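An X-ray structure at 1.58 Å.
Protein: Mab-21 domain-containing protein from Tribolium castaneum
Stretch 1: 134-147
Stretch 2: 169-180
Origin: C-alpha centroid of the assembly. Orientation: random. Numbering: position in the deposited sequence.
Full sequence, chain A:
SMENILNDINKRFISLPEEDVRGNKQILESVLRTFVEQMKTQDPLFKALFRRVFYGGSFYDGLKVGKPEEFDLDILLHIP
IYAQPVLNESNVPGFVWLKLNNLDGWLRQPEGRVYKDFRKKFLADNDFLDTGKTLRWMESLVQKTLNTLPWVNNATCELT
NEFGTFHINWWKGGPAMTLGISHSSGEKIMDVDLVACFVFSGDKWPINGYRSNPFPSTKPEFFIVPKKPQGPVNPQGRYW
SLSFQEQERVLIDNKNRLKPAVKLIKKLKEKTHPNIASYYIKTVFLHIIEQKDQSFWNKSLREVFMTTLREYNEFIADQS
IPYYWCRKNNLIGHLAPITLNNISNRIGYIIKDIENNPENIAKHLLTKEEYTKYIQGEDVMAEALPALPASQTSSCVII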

# COMPACT_ATOMS: atom_id res chain seq x y z
N THR A 134 -10.09 -6.29 -16.47
CA THR A 134 -8.93 -6.84 -15.76
C THR A 134 -9.33 -7.41 -14.41
O THR A 134 -8.91 -8.50 -14.02
CB THR A 134 -7.86 -5.76 -15.59
OG1 THR A 134 -7.44 -5.29 -16.88
CG2 THR A 134 -6.64 -6.31 -14.85
N LEU A 135 -10.14 -6.66 -13.65
CA LEU A 135 -10.55 -7.13 -12.33
C LEU A 135 -11.41 -8.38 -12.43
O LEU A 135 -11.26 -9.31 -11.63
CB LEU A 135 -11.28 -6.01 -11.58
CG LEU A 135 -10.40 -4.85 -11.10
CD1 LEU A 135 -11.24 -3.62 -10.78
CD2 LEU A 135 -9.59 -5.27 -9.87
N ARG A 136 -12.31 -8.43 -13.41
CA ARG A 136 -13.15 -9.62 -13.58
C ARG A 136 -12.32 -10.82 -13.98
O ARG A 136 -12.58 -11.95 -13.53
CB ARG A 136 -14.25 -9.35 -14.62
CG ARG A 136 -15.27 -8.35 -14.15
CD ARG A 136 -16.51 -8.34 -15.03
NE ARG A 136 -16.24 -7.81 -16.36
CZ ARG A 136 -16.22 -6.52 -16.66
NH1 ARG A 136 -16.44 -5.59 -15.73
NH2 ARG A 136 -15.99 -6.14 -17.91
N TRP A 137 -11.30 -10.61 -14.82
CA TRP A 137 -10.43 -11.71 -15.23
C TRP A 137 -9.67 -12.28 -14.04
O TRP A 137 -9.59 -13.51 -13.88
CB TRP A 137 -9.47 -11.23 -16.31
CG TRP A 137 -8.47 -12.25 -16.76
CD1 TRP A 137 -8.66 -13.22 -17.70
CD2 TRP A 137 -7.12 -12.37 -16.32
NE1 TRP A 137 -7.51 -13.95 -17.87
CE2 TRP A 137 -6.55 -13.45 -17.03
CE3 TRP A 137 -6.33 -11.68 -15.40
CZ2 TRP A 137 -5.23 -13.85 -16.85
CZ3 TRP A 137 -5.02 -12.08 -15.22
CH2 TRP A 137 -4.48 -13.16 -15.93
N MET A 138 -9.12 -11.41 -13.19
CA MET A 138 -8.37 -11.90 -12.03
C MET A 138 -9.29 -12.59 -11.03
O MET A 138 -8.93 -13.63 -10.47
CB MET A 138 -7.62 -10.74 -11.37
CG MET A 138 -6.84 -11.13 -10.13
SD MET A 138 -5.57 -12.37 -10.47
CE MET A 138 -4.37 -11.40 -11.38
N GLU A 139 -10.48 -12.03 -10.79
CA GLU A 139 -11.44 -12.66 -9.90
C GLU A 139 -11.78 -14.07 -10.37
O GLU A 139 -11.81 -15.02 -9.58
CB GLU A 139 -12.70 -11.80 -9.80
CG GLU A 139 -13.88 -12.46 -9.11
CD GLU A 139 -15.14 -11.61 -9.19
OE1 GLU A 139 -15.13 -10.56 -9.86
OE2 GLU A 139 -16.16 -12.00 -8.57
N SER A 140 -12.03 -14.23 -11.67
CA SER A 140 -12.32 -15.56 -12.22
C SER A 140 -11.14 -16.51 -12.02
O SER A 140 -11.33 -17.66 -11.62
CB SER A 140 -12.68 -15.43 -13.70
OG SER A 140 -12.79 -16.70 -14.31
N LEU A 141 -9.92 -16.03 -12.27
CA LEU A 141 -8.74 -16.87 -12.11
C LEU A 141 -8.54 -17.27 -10.65
O LEU A 141 -8.18 -18.42 -10.36
CB LEU A 141 -7.51 -16.15 -12.64
CG LEU A 141 -6.15 -16.82 -12.46
CD1 LEU A 141 -6.16 -18.24 -13.02
CD2 LEU A 141 -5.08 -15.98 -13.11
N VAL A 142 -8.77 -16.35 -9.72
CA VAL A 142 -8.64 -16.68 -8.30
C VAL A 142 -9.66 -17.73 -7.89
O VAL A 142 -9.33 -18.70 -7.19
CB VAL A 142 -8.74 -15.40 -7.45
CG1 VAL A 142 -8.84 -15.75 -5.97
CG2 VAL A 142 -7.52 -14.51 -7.71
N GLN A 143 -10.92 -17.58 -8.34
CA GLN A 143 -11.94 -18.58 -8.05
C GLN A 143 -11.56 -19.94 -8.62
O GLN A 143 -11.66 -20.97 -7.95
CB GLN A 143 -13.30 -18.14 -8.62
CG GLN A 143 -13.91 -16.91 -7.95
CD GLN A 143 -14.59 -17.24 -6.63
OE1 GLN A 143 -14.51 -18.37 -6.14
NE2 GLN A 143 -15.27 -16.26 -6.05
N LYS A 144 -11.12 -19.96 -9.88
CA LYS A 144 -10.69 -21.20 -10.51
C LYS A 144 -9.59 -21.88 -9.70
O LYS A 144 -9.61 -23.10 -9.50
CB LYS A 144 -10.21 -20.91 -11.94
CG LYS A 144 -9.93 -22.13 -12.79
CD LYS A 144 -9.45 -21.70 -14.17
CE LYS A 144 -9.21 -22.90 -15.07
NZ LYS A 144 -8.90 -22.45 -16.46
N THR A 145 -8.64 -21.08 -9.20
CA THR A 145 -7.52 -21.61 -8.43
C THR A 145 -7.98 -22.14 -7.07
O THR A 145 -7.58 -23.23 -6.66
CB THR A 145 -6.46 -20.52 -8.26
OG1 THR A 145 -6.00 -20.10 -9.55
CG2 THR A 145 -5.27 -21.04 -7.45
N LEU A 146 -8.82 -21.37 -6.37
CA LEU A 146 -9.33 -21.81 -5.07
C LEU A 146 -10.01 -23.17 -5.16
O LEU A 146 -9.90 -23.99 -4.24
CB LEU A 146 -10.30 -20.76 -4.52
CG LEU A 146 -9.69 -19.43 -4.04
CD1 LEU A 146 -10.78 -18.37 -3.92
CD2 LEU A 146 -8.97 -19.61 -2.72
N ASN A 147 -10.71 -23.44 -6.27
CA ASN A 147 -11.42 -24.71 -6.41
C ASN A 147 -10.49 -25.91 -6.51
O ASN A 147 -10.92 -27.03 -6.22
CB ASN A 147 -12.32 -24.69 -7.66
CG ASN A 147 -13.52 -23.78 -7.50
OD1 ASN A 147 -13.95 -23.49 -6.39
ND2 ASN A 147 -14.07 -23.34 -8.63
N ASN A 169 -9.21 -18.49 3.92
CA ASN A 169 -10.60 -18.15 3.65
C ASN A 169 -10.63 -17.00 2.66
O ASN A 169 -9.64 -16.30 2.47
CB ASN A 169 -11.32 -17.79 4.95
CG ASN A 169 -11.42 -18.97 5.91
OD1 ASN A 169 -12.22 -19.89 5.70
ND2 ASN A 169 -10.62 -18.95 6.97
N TRP A 170 -11.77 -16.83 1.98
CA TRP A 170 -11.79 -15.81 0.94
C TRP A 170 -13.18 -15.20 0.82
O TRP A 170 -14.19 -15.80 1.19
CB TRP A 170 -11.38 -16.37 -0.42
CG TRP A 170 -12.39 -17.28 -0.97
CD1 TRP A 170 -13.47 -16.95 -1.74
CD2 TRP A 170 -12.46 -18.69 -0.77
NE1 TRP A 170 -14.20 -18.07 -2.04
CE2 TRP A 170 -13.60 -19.15 -1.46
CE3 TRP A 170 -11.66 -19.61 -0.09
CZ2 TRP A 170 -13.96 -20.49 -1.48
CZ3 TRP A 170 -12.01 -20.94 -0.12
CH2 TRP A 170 -13.15 -21.37 -0.81
N TRP A 171 -13.19 -13.99 0.26
CA TRP A 171 -14.40 -13.20 0.05
C TRP A 171 -14.03 -12.03 -0.84
O TRP A 171 -12.85 -11.76 -1.09
CB TRP A 171 -14.99 -12.71 1.38
CG TRP A 171 -14.01 -11.94 2.22
CD1 TRP A 171 -13.77 -10.60 2.17
CD2 TRP A 171 -13.14 -12.47 3.23
NE1 TRP A 171 -12.80 -10.26 3.09
CE2 TRP A 171 -12.40 -11.39 3.75
CE3 TRP A 171 -12.91 -13.75 3.74
CZ2 TRP A 171 -11.44 -11.56 4.75
CZ3 TRP A 171 -11.96 -13.91 4.74
CH2 TRP A 171 -11.24 -12.82 5.24
N LYS A 172 -15.04 -11.32 -1.32
CA LYS A 172 -14.82 -10.15 -2.18
C LYS A 172 -15.57 -8.97 -1.58
O LYS A 172 -16.78 -8.82 -1.78
CB LYS A 172 -15.26 -10.44 -3.61
CG LYS A 172 -14.84 -9.39 -4.60
CD LYS A 172 -15.02 -9.89 -6.02
CE LYS A 172 -14.67 -8.82 -7.03
NZ LYS A 172 -15.60 -7.66 -6.93
N GLY A 173 -14.85 -8.12 -0.85
CA GLY A 173 -15.41 -6.90 -0.30
C GLY A 173 -15.06 -5.66 -1.08
O GLY A 173 -15.31 -4.55 -0.61
N GLY A 174 -14.46 -5.82 -2.25
CA GLY A 174 -14.07 -4.71 -3.08
C GLY A 174 -13.68 -5.21 -4.45
O GLY A 174 -14.01 -6.34 -4.85
N PRO A 175 -12.96 -4.39 -5.21
CA PRO A 175 -12.58 -4.79 -6.57
C PRO A 175 -11.73 -6.05 -6.61
O PRO A 175 -11.84 -6.83 -7.56
CB PRO A 175 -11.81 -3.57 -7.09
CG PRO A 175 -12.27 -2.43 -6.24
CD PRO A 175 -12.51 -3.02 -4.89
N ALA A 176 -10.90 -6.28 -5.60
CA ALA A 176 -10.02 -7.42 -5.57
C ALA A 176 -10.50 -8.45 -4.55
O ALA A 176 -11.07 -8.10 -3.51
CB ALA A 176 -8.58 -7.00 -5.24
N MET A 177 -10.28 -9.72 -4.86
CA MET A 177 -10.51 -10.79 -3.91
C MET A 177 -9.60 -10.61 -2.70
O MET A 177 -8.46 -10.17 -2.82
CB MET A 177 -10.22 -12.15 -4.55
CG MET A 177 -11.14 -12.50 -5.70
SD MET A 177 -12.79 -12.84 -5.09
CE MET A 177 -12.43 -14.06 -3.82
N THR A 178 -10.12 -10.96 -1.52
CA THR A 178 -9.34 -10.99 -0.29
C THR A 178 -9.09 -12.44 0.12
O THR A 178 -10.02 -13.25 0.14
CB THR A 178 -10.05 -10.25 0.84
OG1 THR A 178 -10.22 -8.87 0.49
CG2 THR A 178 -9.26 -10.35 2.16
N LEU A 179 -7.85 -12.76 0.45
CA LEU A 179 -7.51 -14.01 1.12
C LEU A 179 -7.25 -13.73 2.59
O LEU A 179 -6.33 -12.98 2.93
CB LEU A 179 -6.29 -14.67 0.49
CG LEU A 179 -6.34 -15.02 -1.00
CD1 LEU A 179 -5.09 -15.83 -1.41
CD2 LEU A 179 -7.61 -15.77 -1.36
N GLY A 180 -8.04 -14.33 3.47
CA GLY A 180 -7.75 -14.30 4.89
C GLY A 180 -6.87 -15.47 5.28
O GLY A 180 -7.29 -16.63 5.15
O HOH W 1 -10.16 -8.72 -9.10

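At the centre of the contact lies Met177, whose CA-to-CB bond points toward the helix of stretch 1 and which gives 74 Å² to the contact. Its three chi angles are all m, so the flexible thioether chain is folded along the helix surface. Val142 meets it from a buried position on the helix, with Val142 CG1 4.0 Å from Met177 CG; a short, branched side chain fills this space without holding the backbones far apart. The sulfur reaches the aliphatic part of Glu139, with Met177 SD 4.2 Å from Glu139 CG, and the terminal methyl lies beside an amide, with Met177 CE 4.2 Å from Gln143 NE2. A single methionine thus touches three helix residues, at positions 139, 142 and 143, as expected where one helical face repeats every three to four residues.

One turn beyond Val142, Leu146 makes the largest contribution of the helix, 75 Å². Its m,t rotamer places CD1 over one face of the Trp170 indole: Leu146 CD1 is 3.5 Å from Trp170 CG, and it stands 3.5 Å from the centroid of the five-membered ring, only 11° off the ring normal. These values define a CH-pi contact, with the methyl almost directly above the pyrrole ring. The other methyl extends the apolar patch to the neighbouring strand, where Leu146 CD2 lies 4.3 Å from Leu179 CD2. The two strands are themselves joined by backbone hydrogen bonds, including Asn169 N to Gly180 O at 2.9 Å and Gly180 N to Asn169 O at 2.7 Å, so Trp170 and Leu179 belong to one sheet surface.

The helix thus packs against a strand hairpin of stretch 2, and the contact is built from side chains rather than from direct hydrogen bonds, none of which crosses between the two. The helix axis and the axis of strand 177-180 approach to 9.9 Å with 34° between their N-to-C directions, a spacing that leaves room for one layer of interlocking side chains. Together the stretches bury 496 Å², counting both sides.

At the other end, Leu135 points toward the loop and places CD1 3.7 Å from CB of Pro175. Here a water adds a polar link: it donates to Leu135 O at 2.8 Å and to Pro175 O at 3.0 Å. The helix carbonyl it uses also accepts from the backbone, Glu139 N to Leu135 O being 3.0 Å.

The polar edge is looser. Gln143 OE1 comes within 4.1 Å of Trp170 NE1, obliquely to the ring and without a hydrogen bond. Glu139 and Lys172 bring opposite charges near each other, but Glu139 OE1 to Lys172 NZ is 4.1 Å, beyond a salt bridge, and the carboxylate oxygen OE1 of Glu139 is nearer to Lys172 CE, at 3.4 Å. The ammonium instead donates within its own stretch, from Lys172 NZ to Gly174 O at 2.9 Å. Glu139 thus packs its CG against Met177 while its carboxylate lies near the exposed Lys172.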